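Local coordinates for protein secreted hemophore CSA2 (PDB 4Y7S) that binds haem outside the cell and exchanges it with related CFEM proteins, so that Candida albicans can use the iron of human haemoglobin, at residues A[50-55]-A[83-88]; A[75-80]-A[93-98]. All coordinates share one frame; numbering follows the deposited sequence.

Contacts 1 and 2 lie side by side within the CFEM helical basket, their centres about 9 Å apart, and both draw on helix 72-87. Along the chain the segments come in the order 50-55, 75-80, 83-88 and 93-98, so the two pairings interleave. Contact 1 fastens helix 48-53 covalently to helix 72-87 near Cys85, next to the haem; contact 2 packs an earlier part of that helix against the loop leading to helix 99-110. The backbones join them, since Cys52 O probably accepts a hydrogen bond from Ile96 N at 2.8 Å. The haem-lining helix is thereby tied to the aromatic core behind it, and both contacts also touch the second subunit.

Contact 1 of 2, residues A[50-55]-A[83-88]; sequences CLCVIP and GACAAA. With HEB (heme b/c), chain D.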
ATOM      1  N   CYS A  50      12.119   6.657  -0.964  1.00 18.80           N
ATOM      2  CA  CYS A  50      11.097   5.941  -0.212  1.00 16.99           C
ATOM      3  C   CYS A  50       9.725   6.643  -0.317  1.00 17.32           C
ATOM      4  O   CYS A  50       8.707   5.999  -0.556  1.00 15.99           O
ATOM      5  CB  CYS A  50      11.518   5.809   1.248  1.00 22.38           C
ATOM      6  SG  CYS A  50      10.411   4.807   2.247  1.00 21.27           S
ATOM      7  N   LEU A  51       9.703   7.962  -0.214  1.00 17.59           N
ATOM      8  CA  LEU A  51       8.441   8.704  -0.257  1.00 14.32           C
ATOM      9  C   LEU A  51       7.841   8.758  -1.669  1.00 17.89           C
ATOM     10  O   LEU A  51       6.685   9.159  -1.849  1.00 22.36           O
ATOM     11  CB  LEU A  51       8.653  10.116   0.285  1.00 13.09           C
ATOM     12  CG  LEU A  51       9.012  10.155   1.764  1.00 16.63           C
ATOM     13  CD1 LEU A  51       9.394  11.555   2.197  1.00 23.49           C
ATOM     14  CD2 LEU A  51       7.893   9.626   2.612  1.00 16.11           C
ATOM     15  N   CYS A  52       8.630   8.357  -2.662  1.00 15.72           N
ATOM     16  CA  CYS A  52       8.149   8.199  -4.036  1.00 12.80           C
ATOM     17  C   CYS A  52       7.451   6.859  -4.290  1.00 13.91           C
ATOM     18  O   CYS A  52       6.747   6.706  -5.297  1.00 19.16           O
ATOM     19  CB  CYS A  52       9.315   8.329  -5.019  1.00 15.11           C
ATOM     20  SG  CYS A  52       9.977  10.006  -5.170  1.00 15.86           S
ATOM     21  N   VAL A  53       7.637   5.890  -3.397  1.00 17.49           N
ATOM     22  CA  VAL A  53       7.135   4.559  -3.674  1.00 15.21           C
ATOM     23  C   VAL A  53       6.136   4.022  -2.647  1.00 23.00           C
ATOM     24  O   VAL A  53       5.622   2.937  -2.841  1.00 25.32           O
ATOM     25  CB  VAL A  53       8.301   3.519  -3.828  1.00 21.46           C
ATOM     26  CG1 VAL A  53       9.300   4.017  -4.849  1.00 24.93           C
ATOM     27  CG2 VAL A  53       8.999   3.202  -2.496  1.00 18.37           C
ATOM     28  N   ILE A  54       5.882   4.732  -1.549  1.00 17.99           N
ATOM     29  CA  ILE A  54       4.913   4.229  -0.574  1.00 17.66           C
ATOM     30  C   ILE A  54       3.526   4.770  -0.946  1.00 18.12           C
ATOM     31  O   ILE A  54       3.281   5.966  -0.789  1.00 18.52           O
ATOM     32  CB  ILE A  54       5.258   4.633   0.878  1.00 17.94           C
ATOM     33  CG1 ILE A  54       6.663   4.148   1.274  1.00 20.82           C
ATOM     34  CG2 ILE A  54       4.206   4.079   1.841  1.00 21.14           C
ATOM     35  CD1 ILE A  54       6.834   2.620   1.224  1.00 22.36           C
ATOM     36  N   PRO A  55       2.627   3.906  -1.443  1.00 18.04           N
ATOM     37  CA  PRO A  55       1.375   4.428  -1.999  1.00 17.72           C
ATOM     38  C   PRO A  55       0.445   5.083  -0.996  1.00 17.85           C
ATOM     39  O   PRO A  55      -0.326   5.936  -1.411  1.00 18.46           O
ATOM     40  CB  PRO A  55       0.718   3.192  -2.628  1.00 19.35           C
ATOM     41  CG  PRO A  55       1.400   2.033  -2.060  1.00 20.89           C
ATOM     42  CD  PRO A  55       2.785   2.465  -1.716  1.00 19.57           C
ATOM     43  N   GLY A  83      10.034  13.642 -12.121  1.00 19.10           N
ATOM     44  CA  GLY A  83      11.419  14.048 -12.264  1.00 23.25           C
ATOM     45  C   GLY A  83      12.230  13.873 -10.988  1.00 17.51           C
ATOM     46  O   GLY A  83      13.342  13.350 -11.008  1.00 19.83           O
ATOM     47  N   ALA A  84      11.666  14.297  -9.870  1.00 15.40           N
ATOM     48  CA  ALA A  84      12.360  14.194  -8.594  1.00 18.85           C
ATOM     49  C   ALA A  84      12.579  12.734  -8.209  1.00 20.61           C
ATOM     50  O   ALA A  84      13.649  12.361  -7.739  1.00 19.36           O
ATOM     51  CB  ALA A  84      11.580  14.905  -7.508  1.00 15.80           C
ATOM     52  N   CYS A  85      11.557  11.918  -8.410  1.00 15.14           N
ATOM     53  CA  CYS A  85      11.633  10.516  -8.048  1.00 16.50           C
ATOM     54  C   CYS A  85      12.602   9.775  -8.969  1.00 14.27           C
ATOM     55  O   CYS A  85      13.366   8.930  -8.520  1.00 15.36           O
ATOM     56  CB  CYS A  85      10.238   9.895  -8.088  1.00 17.66           C
ATOM     57  SG  CYS A  85       9.126  10.652  -6.898  1.00 15.92           S
ATOM     58  N   ALA A  86      12.582  10.107 -10.258  1.00 17.93           N
ATOM     59  CA  ALA A  86      13.518   9.516 -11.198  1.00 22.35           C
ATOM     60  C   ALA A  86      14.971   9.876 -10.824  1.00 17.62           C
ATOM     61  O   ALA A  86      15.877   9.024 -10.846  1.00 19.53           O
ATOM     62  CB  ALA A  86      13.194   9.971 -12.624  1.00 19.69           C
ATOM     63  N   ALA A  87      15.210  11.130 -10.471  1.00 18.67           N
ATOM     64  CA  ALA A  87      16.572  11.531 -10.112  1.00 21.46           C
ATOM     65  C   ALA A  87      17.024  10.850  -8.818  1.00 19.36           C
ATOM     66  O   ALA A  87      18.227  10.672  -8.582  1.00 18.41           O
ATOM     67  CB  ALA A  87      16.667  13.039  -9.974  1.00 24.50           C
ATOM     68  N   ALA A  88      16.067  10.468  -7.977  1.00 20.62           N
ATOM     69  CA  ALA A  88      16.403   9.792  -6.723  1.00 20.44           C
ATOM     70  C   ALA A  88      16.778   8.331  -6.952  1.00 19.64           C
ATOM     71  O   ALA A  88      17.277   7.676  -6.031  1.00 22.26           O
ATOM     72  CB  ALA A  88      15.258   9.872  -5.752  1.00 19.98           C
TER
HETATM   73 FE   HEB D 201      15.498   4.436   1.584  1.00 22.85          FE
HETATM   74  CHA HEB D 201      18.258   5.109   3.520  1.00 23.61           C
HETATM   75  CHB HEB D 201      17.182   5.674  -1.164  1.00 19.13           C
HETATM   76  CHC HEB D 201      13.178   3.011  -0.539  1.00 24.94           C
HETATM   77  CHD HEB D 201      14.048   2.702   4.136  1.00 25.82           C
HETATM   78  NA  HEB D 201      17.402   5.227   1.232  1.00 17.24           N
HETATM   79  C1A HEB D 201      18.350   5.464   2.194  1.00 21.24           C
HETATM   80  C2A HEB D 201      19.469   6.125   1.569  1.00 26.23           C
HETATM   81  C3A HEB D 201      19.178   6.281   0.273  1.00 18.69           C
HETATM   82  C4A HEB D 201      17.865   5.715   0.034  1.00 20.36           C
HETATM   83  CMA HEB D 201      20.046   6.937  -0.828  1.00 21.83           C
HETATM   84  CAA HEB D 201      20.766   6.556   2.304  1.00 37.68           C
HETATM   85  CBA HEB D 201      21.877   5.569   1.950  1.00 47.48           C
HETATM   86  CGA HEB D 201      23.201   6.009   2.531  1.00 42.94           C
HETATM   87  O1A HEB D 201      24.261   5.702   1.927  1.00 59.88           O
HETATM   88  O2A HEB D 201      23.209   6.661   3.596  1.00 33.07           O
HETATM   89  NB  HEB D 201      15.279   4.317  -0.408  1.00 16.82           N
HETATM   90  C1B HEB D 201      16.012   4.973  -1.382  1.00 21.03           C
HETATM   91  C2B HEB D 201      15.342   4.797  -2.658  1.00 21.81           C
HETATM   92  C3B HEB D 201      14.245   4.069  -2.441  1.00 19.30           C
HETATM   93  C4B HEB D 201      14.190   3.764  -1.056  1.00 20.46           C
HETATM   94  CMB HEB D 201      15.807   5.373  -4.007  1.00 14.91           C
HETATM   95  CAB HEB D 201      13.154   3.565  -3.403  1.00 18.67           C
HETATM   96  CBB HEB D 201      13.354   3.462  -4.709  1.00 32.90           C
HETATM   97  NC  HEB D 201      13.941   3.076   1.736  1.00 24.71           N
HETATM   98  C1C HEB D 201      13.049   2.703   0.771  1.00 14.03           C
HETATM   99  C2C HEB D 201      11.955   1.947   1.355  1.00 24.27           C
HETATM  100  C3C HEB D 201      12.206   1.883   2.664  1.00 21.05           C
HETATM  101  C4C HEB D 201      13.454   2.580   2.915  1.00 22.20           C
HETATM  102  CMC HEB D 201      10.760   1.391   0.533  1.00 25.67           C
HETATM  103  CAC HEB D 201      11.411   1.206   3.795  1.00 30.72           C
HETATM  104  CBC HEB D 201      10.404   0.379   3.535  1.00 38.11           C
HETATM  105  ND  HEB D 201      16.084   3.938   3.501  1.00 23.25           N
HETATM  106  C1D HEB D 201      15.263   3.285   4.407  1.00 28.79           C
HETATM  107  C2D HEB D 201      15.860   3.345   5.716  1.00 35.06           C
HETATM  108  C3D HEB D 201      17.179   4.083   5.519  1.00 31.85           C
HETATM  109  C4D HEB D 201      17.228   4.420   4.121  1.00 32.98           C
HETATM  110  CMD HEB D 201      15.289   2.756   7.021  1.00 40.63           C
HETATM  111  CAD HEB D 201      18.210   4.457   6.599  1.00 36.28           C
HETATM  112  CBD HEB D 201      19.272   3.390   6.801  1.00 44.13           C
HETATM  113  CGD HEB D 201      20.010   3.709   8.081  1.00 68.86           C
HETATM  114  O1D HEB D 201      19.757   4.791   8.694  1.00 61.66           O
HETATM  115  O2D HEB D 201      20.855   2.866   8.492  1.00 85.82           O
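Cys52 and Cys85 meet through a disulfide, SG to SG 2.0 Å, which by itself makes the contact between the two helices. Both CB atoms point toward the other segment, and each SG stands anti to its own carbonyl carbon (chi1 -71° and -62°). With chi3 at -81° the bridge has the near-perpendicular twist of a relaxed disulfide, and the CA atoms of Cys52 and Cys85 are brought to 5.8 Å. Cysteine suits this buried place because two short side chains span the gap with a covalent bond.

Beyond the bridge the packing is loose. Ala88 CB stays 5.3 Å from Cys52 SG, Ala86 turns away from segment 50-55, and Gly83 and Ala87 are exposed, in contrast to the buried sulfurs. Both segments instead turn atoms to the haem: Cys50 SG, itself bonded to Cys43, lies 3.4 Å from haem C2C, Val53 CG2 is 3.9 Å from the methyl CMC, and Ala88 O approaches CMB. Cys50 N also donates a hydrogen bond to OD1 of Asp47, the axial iron ligand. The Cys52-Cys85 bridge is one of the four signature disulfides that stabilise the CFEM helical basket, here set right behind the haem pocket.

Contact 2 of 2, residues A[75-80]-A[93-98]; sequences TNFRKL and PYWIIP
Phe77 presents an edge of its ring to the face of Trp95, in a T-shaped pair with centroids 5.5 Å apart and planes at 74°. The touching atom is Phe77 CE2, 3.7 Å from Trp95 CH2. Phenylalanine suits this buried face of helix 72-87, its ring also packing on Val61 and Val65 of helix 55-68. Trp95 holds CG anti to its backbone N (chi1 -174°), extending the indole toward the helix. Ile97 CG2 sits 3.5 Å above that indole plane, over its centre, on the face opposite the one Phe77 touches, holding the indole between them. A wide flat ring has two faces to pack, and beta-branched isoleucine lays a methyl on one. Phe18 also meets the indole, its ring plane close to parallel.

Arg78 CB leaves the helix alongside the loop rather than straight at it, and CG passes Trp95 CZ3 at 4.4 Å. The bend about CG-CD (chi3 85°) then swings NE, and with it the guanidinium, toward Ile97 CD1. At the tip, NH2 lies 3.6 Å from Ile97 CD1 and also hydrogen-bonds Ser102 OG, whereas NH1 forms a salt bridge with Asp106 OD1. Arginine fits because its stem passes loosely by Trp95 and touches Leu105 while its charged end reaches helix 99-110. An aromatic and aliphatic core of the CFEM helical basket thus joins helix 72-87 to the loop before helix 99-110.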
ATOM      1  N   THR A  75      -0.768  18.416 -14.684  1.00 17.27           N
ATOM      2  CA  THR A  75       0.262  17.894 -15.569  1.00 19.20           C
ATOM      3  C   THR A  75       1.680  18.313 -15.131  1.00 27.67           C
ATOM      4  O   THR A  75       2.596  17.490 -15.076  1.00 21.03           O
ATOM      5  CB  THR A  75      -0.016  18.358 -16.989  1.00 26.36           C
ATOM      6  OG1 THR A  75      -1.324  17.898 -17.368  1.00 29.58           O
ATOM      7  CG2 THR A  75       1.007  17.809 -17.959  1.00 27.72           C
ATOM      8  N   ASN A  76       1.850  19.590 -14.811  1.00 24.22           N
ATOM      9  CA  ASN A  76       3.134  20.098 -14.351  1.00 19.06           C
ATOM     10  C   ASN A  76       3.536  19.521 -12.994  1.00 22.56           C
ATOM     11  O   ASN A  76       4.702  19.187 -12.770  1.00 14.97           O
ATOM     12  CB  ASN A  76       3.093  21.627 -14.311  1.00 22.97           C
ATOM     13  CG  ASN A  76       3.215  22.236 -15.681  1.00 25.81           C
ATOM     14  OD1 ASN A  76       3.845  21.655 -16.555  1.00 28.46           O
ATOM     15  ND2 ASN A  76       2.562  23.384 -15.900  1.00 25.90           N
ATOM     16  N   PHE A  77       2.584  19.390 -12.087  1.00 14.60           N
ATOM     17  CA  PHE A  77       2.891  18.748 -10.827  1.00 15.14           C
ATOM     18  C   PHE A  77       3.404  17.318 -11.067  1.00 20.52           C
ATOM     19  O   PHE A  77       4.411  16.917 -10.489  1.00 17.37           O
ATOM     20  CB  PHE A  77       1.705  18.689  -9.872  1.00 12.72           C
ATOM     21  CG  PHE A  77       2.029  17.899  -8.655  1.00 15.41           C
ATOM     22  CD1 PHE A  77       2.686  18.513  -7.589  1.00 18.70           C
ATOM     23  CD2 PHE A  77       1.798  16.529  -8.611  1.00 17.93           C
ATOM     24  CE1 PHE A  77       3.061  17.783  -6.473  1.00 24.40           C
ATOM     25  CE2 PHE A  77       2.170  15.784  -7.494  1.00 17.06           C
ATOM     26  CZ  PHE A  77       2.802  16.416  -6.427  1.00 18.53           C
ATOM     27  N   ARG A  78       2.730  16.558 -11.925  1.00 17.42           N
ATOM     28  CA  ARG A  78       3.128  15.177 -12.137  1.00 16.77           C
ATOM     29  C   ARG A  78       4.522  15.088 -12.785  1.00 26.47           C
ATOM     30  O   ARG A  78       5.301  14.203 -12.444  1.00 20.42           O
ATOM     31  CB  ARG A  78       2.133  14.416 -13.010  1.00 18.31           C
ATOM     32  CG  ARG A  78       0.797  14.167 -12.368  1.00 30.73           C
ATOM     33  CD  ARG A  78      -0.076  13.221 -13.226  1.00 31.84           C
ATOM     34  NE  ARG A  78       0.195  11.795 -12.988  1.00 41.40           N
ATOM     35  CZ  ARG A  78      -0.574  10.798 -13.436  1.00 36.82           C
ATOM     36  NH1 ARG A  78      -1.653  11.059 -14.161  1.00 35.66           N
ATOM     37  NH2 ARG A  78      -0.256   9.540 -13.175  1.00 28.20           N
ATOM     38  N   LYS A  79       4.827  15.999 -13.711  1.00 17.03           N
ATOM     39  CA  LYS A  79       6.141  16.035 -14.337  1.00 14.17           C
ATOM     40  C   LYS A  79       7.223  16.281 -13.309  1.00 13.76           C
ATOM     41  O   LYS A  79       8.276  15.669 -13.366  1.00 18.60           O
ATOM     42  CB  LYS A  79       6.200  17.121 -15.400  1.00 15.79           C
ATOM     43  CG  LYS A  79       5.462  16.732 -16.653  1.00 23.66           C
ATOM     44  CD  LYS A  79       5.635  17.758 -17.799  1.00 27.42           C
ATOM     45  CE  LYS A  79       4.899  17.273 -19.053  1.00 30.59           C
ATOM     46  NZ  LYS A  79       4.733  18.350 -20.054  1.00 31.57           N
ATOM     47  N   LEU A  80       6.970  17.180 -12.372  1.00 18.03           N
ATOM     48  CA  LEU A  80       7.953  17.455 -11.328  1.00 22.35           C
ATOM     49  C   LEU A  80       8.110  16.285 -10.352  1.00 21.07           C
ATOM     50  O   LEU A  80       9.236  15.956  -9.946  1.00 16.96           O
ATOM     51  CB  LEU A  80       7.578  18.715 -10.566  1.00 20.21           C
ATOM     52  CG  LEU A  80       7.866  19.988 -11.338  1.00 20.74           C
ATOM     53  CD1 LEU A  80       7.021  21.085 -10.786  1.00 18.43           C
ATOM     54  CD2 LEU A  80       9.344  20.345 -11.271  1.00 25.86           C
ATOM     55  N   PRO A  93       7.312   3.513 -12.933  1.00 22.64           N
ATOM     56  CA  PRO A  93       6.901   4.869 -13.331  1.00 20.80           C
ATOM     57  C   PRO A  93       7.344   6.001 -12.399  1.00 17.51           C
ATOM     58  O   PRO A  93       6.777   7.095 -12.491  1.00 20.56           O
ATOM     59  CB  PRO A  93       5.365   4.750 -13.367  1.00 25.37           C
ATOM     60  CG  PRO A  93       5.053   3.775 -12.267  1.00 25.79           C
ATOM     61  CD  PRO A  93       6.210   2.784 -12.260  1.00 27.66           C
ATOM     62  N   TYR A  94       8.320   5.728 -11.533  1.00 21.70           N
ATOM     63  CA  TYR A  94       9.057   6.761 -10.803  1.00 16.02           C
ATOM     64  C   TYR A  94       8.280   7.330  -9.614  1.00 19.75           C
ATOM     65  O   TYR A  94       8.715   7.184  -8.471  1.00 15.66           O
ATOM     66  CB  TYR A  94       9.504   7.864 -11.783  1.00 18.19           C
ATOM     67  CG  TYR A  94      10.215   7.272 -12.992  1.00 22.28           C
ATOM     68  CD1 TYR A  94      11.461   6.676 -12.857  1.00 21.74           C
ATOM     69  CD2 TYR A  94       9.622   7.262 -14.247  1.00 21.92           C
ATOM     70  CE1 TYR A  94      12.113   6.104 -13.931  1.00 24.32           C
ATOM     71  CE2 TYR A  94      10.272   6.701 -15.333  1.00 25.72           C
ATOM     72  CZ  TYR A  94      11.516   6.121 -15.171  1.00 25.17           C
ATOM     73  OH  TYR A  94      12.174   5.553 -16.241  1.00 34.49           O
ATOM     74  N   TRP A  95       7.153   7.991  -9.866  1.00 22.01           N
ATOM     75  CA  TRP A  95       6.265   8.416  -8.790  1.00 18.60           C
ATOM     76  C   TRP A  95       5.160   7.366  -8.700  1.00 23.67           C
ATOM     77  O   TRP A  95       4.276   7.310  -9.545  1.00 18.16           O
ATOM     78  CB  TRP A  95       5.726   9.821  -9.040  1.00 24.05           C
ATOM     79  CG  TRP A  95       4.917  10.374  -7.893  1.00 16.10           C
ATOM     80  CD1 TRP A  95       5.280  10.410  -6.579  1.00 18.42           C
ATOM     81  CD2 TRP A  95       3.626  10.980  -7.968  1.00 13.22           C
ATOM     82  NE1 TRP A  95       4.292  10.979  -5.831  1.00 14.06           N
ATOM     83  CE2 TRP A  95       3.263  11.349  -6.657  1.00 16.74           C
ATOM     84  CE3 TRP A  95       2.733  11.252  -9.016  1.00 19.00           C
ATOM     85  CZ2 TRP A  95       2.053  11.961  -6.364  1.00 16.01           C
ATOM     86  CZ3 TRP A  95       1.535  11.864  -8.720  1.00 21.05           C
ATOM     87  CH2 TRP A  95       1.207  12.222  -7.407  1.00 17.91           C
ATOM     88  N   ILE A  96       5.247   6.496  -7.701  1.00 16.33           N
ATOM     89  CA  ILE A  96       4.430   5.286  -7.695  1.00 19.66           C
ATOM     90  C   ILE A  96       3.117   5.514  -6.969  1.00 19.17           C
ATOM     91  O   ILE A  96       3.072   5.475  -5.748  1.00 20.19           O
ATOM     92  CB  ILE A  96       5.144   4.103  -6.988  1.00 20.98           C
ATOM     93  CG1 ILE A  96       6.608   3.937  -7.445  1.00 28.80           C
ATOM     94  CG2 ILE A  96       4.362   2.816  -7.198  1.00 20.73           C
ATOM     95  CD1 ILE A  96       6.807   3.481  -8.866  1.00 28.28           C
ATOM     96  N   ILE A  97       2.038   5.674  -7.729  1.00 18.24           N
ATOM     97  CA  ILE A  97       0.726   5.958  -7.146  1.00 14.13           C
ATOM     98  C   ILE A  97      -0.272   4.873  -7.467  1.00 15.40           C
ATOM     99  O   ILE A  97      -0.130   4.158  -8.458  1.00 18.58           O
ATOM    100  CB  ILE A  97       0.163   7.317  -7.640  1.00 14.53           C
ATOM    101  CG1 ILE A  97       0.138   7.398  -9.170  1.00 18.94           C
ATOM    102  CG2 ILE A  97       0.964   8.432  -7.079  1.00 18.93           C
ATOM    103  CD1 ILE A  97      -0.503   8.694  -9.714  1.00 21.61           C
ATOM    104  N   PRO A  98      -1.316   4.760  -6.640  1.00 17.95           N
ATOM    105  CA  PRO A  98      -2.399   3.827  -6.948  1.00 17.87           C
ATOM    106  C   PRO A  98      -3.053   4.109  -8.324  1.00 18.04           C
ATOM    107  O   PRO A  98      -3.082   5.265  -8.767  1.00 16.00           O
ATOM    108  CB  PRO A  98      -3.398   4.093  -5.837  1.00 17.07           C
ATOM    109  CG  PRO A  98      -2.602   4.704  -4.725  1.00 17.85           C
ATOM    110  CD  PRO A  98      -1.558   5.501  -5.389  1.00 17.53           C
TER